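Local coordinates for uncharacterized protein (Vibrio parahaemolyticus, PDB 1ZBP) that is of unknown function but belongs to the ImpE family and joins an N-terminal array of helices to a mixed alpha-beta part, at residues D83-G87 against L104-L109. Numbering follows the deposited sequence.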
loop_
_atom_site.group_PDB
_atom_site.type_symbol
_atom_site.label_atom_id
_atom_site.label_comp_id
_atom_site.label_asym_id
_atom_site.label_seq_id
_atom_site.Cartn_x
_atom_site.Cartn_y
_atom_site.Cartn_z
ATOM N N ASP A 83 -4.430 -10.533 -2.965
ATOM C CA ASP A 83 -4.938 -11.849 -2.610
ATOM C C ASP A 83 -5.204 -11.960 -1.117
ATOM O O ASP A 83 -6.184 -12.579 -0.696
ATOM C CB ASP A 83 -3.977 -12.948 -3.070
ATOM C CG ASP A 83 -3.887 -13.035 -4.582
ATOM O OD1 ASP A 83 -4.932 -12.859 -5.239
ATOM O OD2 ASP A 83 -2.785 -13.292 -5.110
ATOM N N PHE A 84 -4.342 -11.352 -0.312
ATOM C CA PHE A 84 -4.534 -11.398 1.125
ATOM C C PHE A 84 -5.909 -10.858 1.516
ATOM O O PHE A 84 -6.438 -11.189 2.577
ATOM C CB PHE A 84 -3.433 -10.611 1.834
ATOM C CG PHE A 84 -3.650 -10.475 3.304
ATOM C CD1 PHE A 84 -4.260 -9.340 3.822
ATOM C CD2 PHE A 84 -3.299 -11.505 4.165
ATOM C CE1 PHE A 84 -4.517 -9.235 5.177
ATOM C CE2 PHE A 84 -3.552 -11.410 5.524
ATOM C CZ PHE A 84 -4.163 -10.274 6.035
ATOM N N ALA A 85 -6.494 -10.036 0.653
ATOM C CA ALA A 85 -7.815 -9.474 0.925
ATOM C C ALA A 85 -8.862 -10.594 1.054
ATOM O O ALA A 85 -10.057 -10.321 1.157
ATOM C CB ALA A 85 -8.207 -8.498 -0.192
ATOM N N GLN A 86 -8.387 -11.842 1.048
ATOM C CA GLN A 86 -9.213 -13.039 1.189
ATOM C C GLN A 86 -8.403 -14.211 1.779
ATOM O O GLN A 86 -8.687 -14.667 2.888
ATOM C CB GLN A 86 -9.815 -13.446 -0.160
ATOM C CG GLN A 86 -10.849 -12.454 -0.712
ATOM C CD GLN A 86 -10.307 -11.593 -1.851
ATOM O OE1 GLN A 86 -9.134 -11.220 -1.851
ATOM N NE2 GLN A 86 -11.171 -11.255 -2.816
ATOM N N GLY A 87 -7.393 -14.687 1.050
ATOM C CA GLY A 87 -6.580 -15.801 1.528
ATOM C C GLY A 87 -5.228 -15.420 2.114
ATOM O O GLY A 87 -4.768 -14.295 1.947
ATOM N N LEU A 104 -6.797 -11.603 11.683
ATOM C CA LEU A 104 -6.653 -10.753 10.490
ATOM C C LEU A 104 -7.083 -11.451 9.193
ATOM O O LEU A 104 -7.759 -10.848 8.351
ATOM C CB LEU A 104 -5.205 -10.254 10.341
ATOM C CG LEU A 104 -4.803 -8.934 11.016
ATOM C CD1 LEU A 104 -5.656 -7.786 10.476
ATOM C CD2 LEU A 104 -4.968 -9.041 12.515
ATOM N N VAL A 105 -6.679 -12.710 9.028
ATOM C CA VAL A 105 -7.049 -13.472 7.842
ATOM C C VAL A 105 -8.548 -13.823 7.868
ATOM O O VAL A 105 -9.217 -13.749 6.841
ATOM C CB VAL A 105 -6.206 -14.769 7.717
ATOM C CG1 VAL A 105 -4.720 -14.428 7.643
ATOM C CG2 VAL A 105 -6.470 -15.677 8.889
ATOM N N SER A 106 -9.074 -14.181 9.042
ATOM C CA SER A 106 -10.495 -14.520 9.180
ATOM C C SER A 106 -11.370 -13.297 8.910
ATOM O O SER A 106 -12.527 -13.436 8.482
ATOM C CB SER A 106 -10.805 -15.068 10.584
ATOM O OG SER A 106 -10.305 -16.391 10.774
ATOM N N PHE A 107 -10.818 -12.105 9.165
ATOM C CA PHE A 107 -11.525 -10.840 8.930
ATOM C C PHE A 107 -11.831 -10.742 7.435
ATOM O O PHE A 107 -12.968 -10.459 7.047
ATOM C CB PHE A 107 -10.662 -9.645 9.378
ATOM C CG PHE A 107 -11.287 -8.289 9.112
ATOM C CD1 PHE A 107 -11.332 -7.759 7.822
ATOM C CD2 PHE A 107 -11.832 -7.542 10.154
ATOM C CE1 PHE A 107 -11.912 -6.506 7.569
ATOM C CE2 PHE A 107 -12.413 -6.293 9.910
ATOM C CZ PHE A 107 -12.454 -5.774 8.614
ATOM N N ASN A 108 -10.830 -10.994 6.594
ATOM C CA ASN A 108 -11.040 -10.939 5.146
ATOM C C ASN A 108 -11.881 -12.112 4.663
ATOM O O ASN A 108 -12.711 -11.957 3.767
ATOM C CB ASN A 108 -9.704 -10.913 4.405
ATOM C CG ASN A 108 -8.994 -9.582 4.542
ATOM O OD1 ASN A 108 -9.520 -8.539 4.144
ATOM N ND2 ASN A 108 -7.793 -9.611 5.102
ATOM N N LEU A 109 -11.665 -13.285 5.255
ATOM C CA LEU A 109 -12.429 -14.474 4.880
ATOM C C LEU A 109 -13.916 -14.237 5.120
ATOM O O LEU A 109 -14.754 -14.764 4.395
ATOM C CB LEU A 109 -11.952 -15.694 5.678
ATOM C CG LEU A 109 -10.727 -16.391 5.088
ATOM C CD1 LEU A 109 -10.192 -17.456 6.036
ATOM C CD2 LEU A 109 -11.123 -17.006 3.751
#
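Phe84 and Asn108 meet where the C-terminal end of helix 65-84, and the turn after it, come up to the side of helix 98-113. The contact lies where the N-terminal helical array of this ImpE-family protein meets the alpha-beta part that follows.

Apolar contact is centred on the ring of Phe84. Its CG lies anti to the backbone N (chi1 173°), which carries the ring across to helix 98-113. There CE2 touches CG1 of Val105 at 3.9 Å. CZ lies 4.4 Å from CB of Leu104, a looser approach. The Phe84 side chain also touches Thr90, and Leu104 packs on Ile126 of helix 116-129.

Polar groups come close here without hydrogen bonding across the two segments. The amide of Asn108 stands nearly upright to the Phe84 ring, with the planes 79° apart. Its ND2 approaches the ring obliquely, 3.3 Å from CE1 of Phe84. The same ND2 is 3.3 Å from O of Phe84, but the angle is too poor for a bond.

Beyond the helix end, the chain turns its carbonyls to helix 98-113. O of Ala85 sits 3.3 Å from CB of Asn108. Leu109 meets the next carbonyl with its branch point and one methyl: CG and CD2 each lie 3.5 Å from O of Gln86.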